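Local coordinates for protein PelD (Pseudomonas aeruginosa, PDB 4EU0) that binds the second messenger cyclic di-GMP, chiefly through its degenerate GGDEF-like domain, and acts as an effector in pellicle formation, at residues Y170-S174 with V229-L233; L183-L187 with Q269-D273; G83-V88 with A104-P109. All coordinates share one frame; numbering follows the deposited sequence.

Contact 1. Residues Y170-S174 with V229-L233; sequences YLKRS and VLLPL. With C2E (9,9'-[(2R,3R,3aS,5S,7aR,9R,10R,10aS,12S,14aR)-3,5,10,12-tetrahydroxy-5,12-dioxidooctahydro-2H,7H-difuro[3,2-d:3',2'-j][1,3,7,9,2,8]tetraoxadiphosphacyclododecine-2,9-diyl]bis(2-amino-1,9-dihydro-6H-purin-6-one)), chain B.
Leu230 drives its CD2 methyl into the surface of helix 162-181 between Tyr170 and Leu171, a bump-into-hollow example of the helix-on-sheet packing in this GGDEF-like domain. The floor of the hollow is the peptide that joins the two helical residues: Leu230 CD2 sits 3.5 Å from Leu171 N, with Tyr170 CB on one wall at 3.8 Å and Ser174 OG on another. Leu230 holds its CG anti to the backbone N (chi1 174°), which carries the branched end to the helix. Its second methyl, CD1, meets CD1 of Leu171 at 4.1 Å, and the two leucine side chains cross at about a right angle. One step on, the Pro232 ring fills the next hollow: its CB presses on Ser174 OG at 3.6 Å, while its CG approaches the edge of the Tyr170 ring, close to the ring plane. Beyond that ring, Tyr170 OH is hydrogen-bonded to Arg11 NH1. Leu231 points the other way, and its CD2 lies 3.7 Å from N2 of a guanine of cyclic di-GMP, so successive strand residues serve core and ligand. Past the proline, a water bridges the segments, 3.0 Å from Ser174 OG and accepting a 2.9 Å bond from Leu233 N.

Contact 2. Residues L183-L187 with Q269-D273; sequences LPACL and QYELD
Leu272 and Ala185 meet on the buried face of the sheet, where Leu272 CD2 comes to 4.1 Å from Ala185 CB. The other methyl of the same leucine, CD1, turns along the strand toward Leu187 and lies at the edge of the Tyr270 ring, in its plane. Leu187 and Tyr270 stand side by side on this face, touching through their CB atoms at 4.1 Å; beyond CB the tyrosine leads away to helix 280-288, where its ring meets that of Phe284 with the planes about 40° apart. Helix 162-181 packs over this face, with Ser174 and Leu175 against Leu272 and Phe167 against Leu187.

The strands pair antiparallel. Leu187 and Tyr270 form a hydrogen-bonded pair with both N to O distances at 2.8 Å, and the bond from Leu187 N is almost straight (176° at the hydrogen). Beside Leu272, two waters each donate to its O, one linking it to Leu183 O and the other to Ala185 O.

On the opposite face Cys186 and Glu271 form a non-hydrogen-bonded pair, and Cys186 SG packs against the extended Gln269 side chain, 3.4 Å from its CG and 3.3 Å from its NE2. That amide nitrogen has its hydrogen-bonding partner in Gln240 OE1 of helix 236-253. The backbone bonds join strand 265-272, outermost within the chain, to strand 185-192, the first of a beta-alpha-beta-beta-alpha-beta unit, the antiparallel core characteristic of GGDEF-type domains.

Contact 3. Residues G83-V88 with A104-P109; sequences GELVSV and AAVCVP. Unlike the reference sequence in segment 104-109: Ala104 (reference Leu), Ala105 (reference Gln).
Pro109 lays its ring atoms CD and CG over one face of the flat Glu84-Leu85 peptide, CD lying 3.5 Å from Glu84 C and equally near Leu85 N. Further along, the backbones are hydrogen-bonded: Val86 N reaches Cys107 O at 3.0 Å, and Cys107 N returns a bond of 2.9 Å to Val86 O. Val86 and Cys107 thus form a hydrogen-bonded antiparallel pair, and Val86 CG2 touches Cys107 CB at 3.9 Å on the side where helix 74-82 packs. Together they attach the short edge strand 86-87 to strand 106-111 in the five-stranded antiparallel sheet of the GAF domain. On the other face Leu85 holds its CG anti to the backbone N (chi1 -178°), which carries CD1 alongside Val108; Leu85 CD1 lies 3.9 Å from Val108 CG2, and Leu85 CG meets Val106 CG1. Phe136 of helix 133-150 packs against Leu85, Ser87 and Val106 on this face. Beyond, a classic beta bulge sets Ala105 and Val106 together opposite Val123 of strand 117-123. Just there Ala105, which differs from the reference sequence, accepts a 2.9 Å bond from Val88 N at its carbonyl O.

Contact 3 comes first along the chain and closes within the GAF domain before the others open in the GGDEF-like domain; its centre lies about 26 Å from that of contact 1 and about 29 Å from that of contact 2. Contacts 1 and 2 interleave in sequence, with centres about 8 Å apart. They share the four-stranded sheet, in which 225-231 and 185-192 are neighbours, and they meet through a probable hydrogen bond from Leu231 N to Cys186 O. Helix 162-181 leads directly into strand 185-192, tying both together. Strand 225-231 thus joins helix packing on one side to the ligand pocket on the other, through Leu231, whereas contact 3 belongs to a separate sheet.

Contact 1. Residues Y170-S174 with V229-L233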
loop_
_atom_site.group_PDB
_atom_site.type_symbol
_atom_site.label_atom_id
_atom_site.label_comp_id
_atom_site.label_asym_id
_atom_site.label_seq_id
_atom_site.Cartn_x
_atom_site.Cartn_y
_atom_site.Cartn_z
ATOM N N TYR A 170 -4.174 -3.517 1.119
ATOM C CA TYR A 170 -2.732 -3.460 1.259
ATOM C C TYR A 170 -2.030 -4.647 0.594
ATOM O O TYR A 170 -1.000 -4.477 -0.042
ATOM C CB TYR A 170 -2.333 -3.354 2.742
ATOM C CG TYR A 170 -2.478 -1.987 3.393
ATOM C CD1 TYR A 170 -1.488 -1.512 4.266
ATOM C CD2 TYR A 170 -3.597 -1.175 3.167
ATOM C CE1 TYR A 170 -1.610 -0.260 4.896
ATOM C CE2 TYR A 170 -3.719 0.086 3.795
ATOM C CZ TYR A 170 -2.723 0.520 4.660
ATOM O OH TYR A 170 -2.822 1.744 5.278
ATOM N N LEU A 171 -2.602 -5.842 0.740
ATOM C CA LEU A 171 -2.045 -7.027 0.086
ATOM C C LEU A 171 -2.056 -6.880 -1.434
ATOM O O LEU A 171 -1.055 -7.165 -2.089
ATOM C CB LEU A 171 -2.799 -8.291 0.513
ATOM C CG LEU A 171 -2.359 -9.606 -0.153
ATOM C CD1 LEU A 171 -0.897 -9.924 0.105
ATOM C CD2 LEU A 171 -3.261 -10.723 0.364
ATOM N N LYS A 172 -3.164 -6.410 -1.993
ATOM C CA LYS A 172 -3.224 -6.255 -3.454
ATOM C C LYS A 172 -2.213 -5.220 -3.908
ATOM O O LYS A 172 -1.514 -5.420 -4.893
ATOM C CB LYS A 172 -4.623 -5.879 -3.932
ATOM C CG LYS A 172 -4.745 -5.946 -5.448
ATOM C CD LYS A 172 -6.154 -5.656 -5.930
ATOM C CE LYS A 172 -6.225 -5.817 -7.438
ATOM N NZ LYS A 172 -7.609 -5.666 -7.962
ATOM N N ARG A 173 -2.125 -4.111 -3.185
ATOM C CA ARG A 173 -1.131 -3.104 -3.523
ATOM C C ARG A 173 0.285 -3.667 -3.461
ATOM O O ARG A 173 1.100 -3.419 -4.344
ATOM C CB ARG A 173 -1.250 -1.887 -2.614
ATOM C CG ARG A 173 -0.217 -0.802 -2.923
ATOM C CD ARG A 173 -0.253 -0.339 -4.404
ATOM N NE ARG A 173 -1.542 0.256 -4.749
ATOM C CZ ARG A 173 -1.902 0.647 -5.971
ATOM N NH1 ARG A 173 -3.114 1.169 -6.166
ATOM N NH2 ARG A 173 -1.068 0.501 -7.000
ATOM N N SER A 174 0.575 -4.455 -2.430
ATOM C CA SER A 174 1.888 -5.093 -2.349
ATOM C C SER A 174 2.159 -6.084 -3.485
ATOM O O SER A 174 3.304 -6.201 -3.948
ATOM C CB SER A 174 2.098 -5.748 -0.988
ATOM O OG SER A 174 2.336 -4.779 0.016
ATOM N N VAL A 229 0.222 -11.447 9.075
ATOM C CA VAL A 229 0.805 -10.106 9.098
ATOM C C VAL A 229 1.456 -9.818 7.760
ATOM O O VAL A 229 2.348 -10.541 7.337
ATOM C CB VAL A 229 1.876 -9.923 10.210
ATOM C CG1 VAL A 229 2.292 -8.457 10.286
ATOM C CG2 VAL A 229 1.349 -10.394 11.564
ATOM N N LEU A 230 1.016 -8.742 7.112
ATOM C CA LEU A 230 1.673 -8.261 5.899
ATOM C C LEU A 230 2.625 -7.115 6.247
ATOM O O LEU A 230 2.269 -6.180 6.967
ATOM C CB LEU A 230 0.631 -7.785 4.877
ATOM C CG LEU A 230 1.194 -7.132 3.607
ATOM C CD1 LEU A 230 1.815 -8.170 2.664
ATOM C CD2 LEU A 230 0.112 -6.322 2.881
ATOM N N LEU A 231 3.841 -7.200 5.717
ATOM C CA LEU A 231 4.848 -6.171 5.862
ATOM C C LEU A 231 5.103 -5.518 4.503
ATOM O O LEU A 231 5.971 -5.976 3.750
ATOM C CB LEU A 231 6.160 -6.796 6.364
ATOM C CG LEU A 231 6.192 -7.415 7.771
ATOM C CD1 LEU A 231 5.360 -8.696 7.863
ATOM C CD2 LEU A 231 7.660 -7.704 8.093
ATOM N N PRO A 232 4.349 -4.449 4.178
ATOM C CA PRO A 232 4.531 -3.810 2.869
ATOM C C PRO A 232 5.861 -3.082 2.767
ATOM O O PRO A 232 6.417 -2.652 3.782
ATOM C CB PRO A 232 3.384 -2.785 2.819
ATOM C CG PRO A 232 2.382 -3.269 3.841
ATOM C CD PRO A 232 3.265 -3.807 4.937
ATOM N N LEU A 233 6.362 -2.947 1.541
ATOM C CA LEU A 233 7.551 -2.143 1.267
ATOM C C LEU A 233 8.697 -2.463 2.232
ATOM O O LEU A 233 9.328 -1.574 2.763
ATOM C CB LEU A 233 7.206 -0.648 1.319
ATOM C CG LEU A 233 6.087 -0.201 0.379
ATOM C CD1 LEU A 233 5.664 1.225 0.672
ATOM C CD2 LEU A 233 6.536 -0.328 -1.067
HETATM P P1 C2E B . 14.321 -2.203 15.232
HETATM O O2P C2E B . 15.380 -3.078 15.867
HETATM O O1P C2E B . 12.987 -2.050 15.915
HETATM O "O5'" C2E B . 14.064 -2.689 13.733
HETATM C "C5'" C2E B . 15.132 -2.979 12.833
HETATM C "C4'" C2E B . 14.609 -3.174 11.413
HETATM O "O4'" C2E B . 13.851 -4.392 11.326
HETATM C "C3'" C2E B . 13.682 -2.076 10.904
HETATM O "O3'" C2E B . 14.348 -0.976 10.273
HETATM C "C2'" C2E B . 12.839 -2.815 9.897
HETATM O "O2'" C2E B . 13.596 -2.972 8.693
HETATM C "C1'" C2E B . 12.685 -4.181 10.532
HETATM N N9 C2E B . 11.471 -4.225 11.395
HETATM C C8 C2E B . 11.450 -4.313 12.737
HETATM N N7 C2E B . 10.174 -4.342 13.205
HETATM C C5 C2E B . 9.372 -4.283 12.127
HETATM C C6 C2E B . 7.920 -4.261 11.892
HETATM O O6 C2E B . 7.070 -4.329 12.939
HETATM N N1 C2E B . 7.472 -4.182 10.619
HETATM C C2 C2E B . 8.306 -4.097 9.547
HETATM N N2 C2E B . 7.756 -4.009 8.316
HETATM N N3 C2E B . 9.660 -4.108 9.693
HETATM C C4 C2E B . 10.227 -4.196 10.931
HETATM P P11 C2E B . 13.652 0.477 10.264
HETATM O O21 C2E B . 14.495 1.421 9.422
HETATM O O11 C2E B . 12.166 0.388 9.981
HETATM O O5A C2E B . 13.844 0.938 11.788
HETATM C C5A C2E B . 15.147 1.021 12.363
HETATM C C4A C2E B . 15.005 1.352 13.835
HETATM O O4A C2E B . 14.245 2.549 14.007
HETATM C C3A C2E B . 14.205 0.301 14.578
HETATM O O3A C2E B . 15.010 -0.768 15.028
HETATM C C2A C2E B . 13.598 1.058 15.730
HETATM O O2A C2E B . 14.562 1.227 16.780
HETATM C C1A C2E B . 13.314 2.396 15.082
HETATM N N91 C2E B . 11.913 2.426 14.579
HETATM C C81 C2E B . 11.506 2.348 13.299
HETATM N N71 C2E B . 10.153 2.422 13.204
HETATM C C51 C2E B . 9.673 2.549 14.457
HETATM C C61 C2E B . 8.340 2.683 15.093
HETATM O O61 C2E B . 7.202 2.694 14.351
HETATM N N11 C2E B . 8.282 2.790 16.439
HETATM C C21 C2E B . 9.398 2.781 17.212
HETATM N N21 C2E B . 9.264 2.895 18.557
HETATM N N31 C2E B . 10.648 2.668 16.693
HETATM C C41 C2E B . 10.839 2.551 15.354
HETATM O O HOH W 1 4.913 -3.605 -0.899
#

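Contact 2. Residues L183-L187 with Q269-D273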
loop_
_atom_site.group_PDB
_atom_site.type_symbol
_atom_site.label_atom_id
_atom_site.label_comp_id
_atom_site.label_asym_id
_atom_site.label_seq_id
_atom_site.Cartn_x
_atom_site.Cartn_y
_atom_site.Cartn_z
ATOM N N LEU A 183 9.159 -4.331 -6.005
ATOM C CA LEU A 183 9.296 -3.908 -4.606
ATOM C C LEU A 183 9.036 -5.074 -3.667
ATOM O O LEU A 183 8.131 -5.865 -3.914
ATOM C CB LEU A 183 8.345 -2.746 -4.280
ATOM C CG LEU A 183 8.609 -1.448 -5.054
ATOM C CD1 LEU A 183 7.674 -0.368 -4.531
ATOM C CD2 LEU A 183 10.053 -0.999 -4.949
ATOM N N PRO A 184 9.841 -5.187 -2.587
ATOM C CA PRO A 184 9.695 -6.312 -1.668
ATOM C C PRO A 184 8.584 -6.143 -0.638
ATOM O O PRO A 184 8.270 -5.026 -0.220
ATOM C CB PRO A 184 11.067 -6.374 -0.979
ATOM C CG PRO A 184 11.536 -4.952 -0.966
ATOM C CD PRO A 184 10.998 -4.334 -2.238
ATOM N N ALA A 185 7.980 -7.267 -0.262
ATOM C CA ALA A 185 7.070 -7.325 0.876
ATOM C C ALA A 185 7.085 -8.748 1.401
ATOM O O ALA A 185 7.480 -9.667 0.684
ATOM C CB ALA A 185 5.654 -6.930 0.460
ATOM N N CYS A 186 6.650 -8.927 2.649
ATOM C CA CYS A 186 6.634 -10.239 3.276
ATOM C C CYS A 186 5.286 -10.482 3.928
ATOM O O CYS A 186 4.738 -9.577 4.562
ATOM C CB CYS A 186 7.713 -10.309 4.357
ATOM S SG CYS A 186 8.101 -11.982 4.896
ATOM N N LEU A 187 4.769 -11.696 3.769
ATOM C CA LEU A 187 3.620 -12.167 4.531
ATOM C C LEU A 187 4.091 -13.176 5.566
ATOM O O LEU A 187 4.768 -14.149 5.222
ATOM C CB LEU A 187 2.607 -12.882 3.629
ATOM C CG LEU A 187 1.222 -12.335 3.305
ATOM C CD1 LEU A 187 0.421 -13.424 2.557
ATOM C CD2 LEU A 187 0.463 -11.826 4.537
ATOM N N GLN A 269 6.302 -18.198 6.312
ATOM C CA GLN A 269 6.673 -16.934 5.680
ATOM C C GLN A 269 6.506 -17.045 4.175
ATOM O O GLN A 269 6.814 -18.081 3.586
ATOM C CB GLN A 269 8.128 -16.605 6.036
ATOM C CG GLN A 269 8.640 -15.267 5.547
ATOM C CD GLN A 269 10.094 -14.999 5.947
ATOM O OE1 GLN A 269 10.643 -15.633 6.847
ATOM N NE2 GLN A 269 10.708 -14.035 5.284
ATOM N N TYR A 270 6.002 -15.980 3.561
ATOM C CA TYR A 270 5.871 -15.901 2.116
ATOM C C TYR A 270 6.432 -14.564 1.642
ATOM O O TYR A 270 5.894 -13.508 1.974
ATOM C CB TYR A 270 4.398 -16.046 1.715
ATOM C CG TYR A 270 4.149 -16.020 0.225
ATOM C CD1 TYR A 270 4.117 -17.200 -0.515
ATOM C CD2 TYR A 270 3.945 -14.816 -0.441
ATOM C CE1 TYR A 270 3.883 -17.180 -1.880
ATOM C CE2 TYR A 270 3.712 -14.783 -1.814
ATOM C CZ TYR A 270 3.689 -15.971 -2.521
ATOM O OH TYR A 270 3.465 -15.951 -3.880
ATOM N N GLU A 271 7.509 -14.608 0.858
ATOM C CA GLU A 271 8.090 -13.372 0.319
ATOM C C GLU A 271 7.452 -13.059 -1.021
ATOM O O GLU A 271 7.470 -13.893 -1.932
ATOM C CB GLU A 271 9.608 -13.489 0.162
ATOM C CG GLU A 271 10.395 -13.368 1.465
ATOM C CD GLU A 271 11.879 -13.130 1.228
ATOM O OE1 GLU A 271 12.258 -12.850 0.072
ATOM O OE2 GLU A 271 12.669 -13.214 2.191
ATOM N N LEU A 272 6.874 -11.866 -1.137
ATOM C CA LEU A 272 6.210 -11.458 -2.374
ATOM C C LEU A 272 7.278 -11.171 -3.414
ATOM O O LEU A 272 8.265 -10.497 -3.125
ATOM C CB LEU A 272 5.322 -10.225 -2.149
ATOM C CG LEU A 272 3.930 -10.446 -1.542
ATOM C CD1 LEU A 272 3.982 -10.849 -0.062
ATOM C CD2 LEU A 272 3.082 -9.193 -1.701
ATOM N N ASP A 273 7.094 -11.705 -4.615
ATOM C CA ASP A 273 8.110 -11.564 -5.658
ATOM C C ASP A 273 7.548 -11.868 -7.038
ATOM O O ASP A 273 6.788 -12.828 -7.216
ATOM C CB ASP A 273 9.336 -12.442 -5.349
ATOM C CG ASP A 273 10.563 -12.042 -6.153
ATOM O OD1 ASP A 273 10.700 -12.501 -7.307
ATOM O OD2 ASP A 273 11.402 -11.280 -5.627
HETATM O O HOH W 2 9.367 -8.459 -4.632
HETATM O O HOH W 3 9.955 -9.706 -1.277
#

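Contact 3. Residues G83-V88 with A104-P109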
loop_
_atom_site.group_PDB
_atom_site.type_symbol
_atom_site.label_atom_id
_atom_site.label_comp_id
_atom_site.label_asym_id
_atom_site.label_seq_id
_atom_site.Cartn_x
_atom_site.Cartn_y
_atom_site.Cartn_z
ATOM N N GLY A 83 -4.479 4.409 -18.155
ATOM C CA GLY A 83 -4.416 4.316 -16.697
ATOM C C GLY A 83 -2.985 4.146 -16.215
ATOM O O GLY A 83 -2.737 3.491 -15.202
ATOM N N GLU A 84 -2.047 4.736 -16.955
ATOM C CA GLU A 84 -0.615 4.579 -16.691
ATOM C C GLU A 84 0.121 5.895 -16.872
ATOM O O GLU A 84 -0.335 6.787 -17.593
ATOM C CB GLU A 84 0.011 3.565 -17.657
ATOM C CG GLU A 84 -0.366 2.109 -17.427
ATOM C CD GLU A 84 0.129 1.199 -18.543
ATOM O OE1 GLU A 84 0.826 1.691 -19.462
ATOM O OE2 GLU A 84 -0.189 -0.011 -18.505
ATOM N N LEU A 85 1.272 5.989 -16.216
ATOM C CA LEU A 85 2.203 7.084 -16.409
ATOM C C LEU A 85 2.635 7.152 -17.872
ATOM O O LEU A 85 2.999 6.143 -18.477
ATOM C CB LEU A 85 3.425 6.871 -15.516
ATOM C CG LEU A 85 4.547 7.916 -15.492
ATOM C CD1 LEU A 85 5.247 7.803 -14.169
ATOM C CD2 LEU A 85 5.546 7.754 -16.635
ATOM N N VAL A 86 2.584 8.350 -18.433
ATOM C CA VAL A 86 3.064 8.577 -19.793
ATOM C C VAL A 86 3.955 9.818 -19.819
ATOM O O VAL A 86 3.666 10.818 -19.159
ATOM C CB VAL A 86 1.904 8.719 -20.811
ATOM C CG1 VAL A 86 1.106 7.410 -20.935
ATOM C CG2 VAL A 86 0.992 9.864 -20.428
ATOM N N SER A 87 5.049 9.741 -20.567
ATOM C CA SER A 87 5.938 10.884 -20.722
ATOM C C SER A 87 6.132 11.226 -22.192
ATOM O O SER A 87 5.908 10.388 -23.064
ATOM C CB SER A 87 7.291 10.615 -20.059
ATOM O OG SER A 87 7.914 9.477 -20.623
ATOM N N VAL A 88 6.545 12.461 -22.454
ATOM C CA VAL A 88 6.953 12.874 -23.798
ATOM C C VAL A 88 8.476 12.768 -23.893
ATOM O O VAL A 88 9.161 13.746 -24.203
ATOM C CB VAL A 88 6.502 14.315 -24.129
ATOM C CG1 VAL A 88 6.391 14.508 -25.636
ATOM C CG2 VAL A 88 5.178 14.619 -23.488
ATOM N N ALA A 104 3.604 19.483 -19.773
ATOM C CA ALA A 104 3.574 18.664 -20.975
ATOM C C ALA A 104 4.792 17.739 -21.058
ATOM O O ALA A 104 5.204 17.336 -22.149
ATOM C CB ALA A 104 3.469 19.549 -22.203
ATOM N N ALA A 105 5.355 17.406 -19.896
ATOM C CA ALA A 105 6.495 16.493 -19.800
ATOM C C ALA A 105 6.074 15.087 -19.375
ATOM O O ALA A 105 6.437 14.101 -20.021
ATOM C CB ALA A 105 7.536 17.043 -18.834
ATOM N N VAL A 106 5.338 15.001 -18.269
ATOM C CA VAL A 106 4.871 13.720 -17.728
ATOM C C VAL A 106 3.452 13.873 -17.195
ATOM O O VAL A 106 3.106 14.897 -16.591
ATOM C CB VAL A 106 5.777 13.190 -16.571
ATOM C CG1 VAL A 106 5.305 11.811 -16.099
ATOM C CG2 VAL A 106 7.219 13.095 -16.994
ATOM N N CYS A 107 2.633 12.852 -17.441
ATOM C CA CYS A 107 1.346 12.711 -16.780
ATOM C C CYS A 107 1.323 11.450 -15.930
ATOM O O CYS A 107 1.643 10.365 -16.420
ATOM C CB CYS A 107 0.225 12.657 -17.808
ATOM S SG CYS A 107 -0.210 14.257 -18.431
ATOM N N VAL A 108 0.949 11.598 -14.659
ATOM C CA VAL A 108 0.888 10.454 -13.742
ATOM C C VAL A 108 -0.528 10.319 -13.166
ATOM O O VAL A 108 -0.982 11.195 -12.426
ATOM C CB VAL A 108 1.918 10.550 -12.571
ATOM C CG1 VAL A 108 2.064 9.200 -11.883
ATOM C CG2 VAL A 108 3.286 11.024 -13.065
ATOM N N PRO A 109 -1.232 9.222 -13.504
ATOM C CA PRO A 109 -2.552 9.052 -12.918
ATOM C C PRO A 109 -2.423 8.451 -11.522
ATOM O O PRO A 109 -1.494 7.676 -11.265
ATOM C CB PRO A 109 -3.212 8.058 -13.864
ATOM C CG PRO A 109 -2.077 7.173 -14.288
ATOM C CD PRO A 109 -0.844 8.058 -14.323
#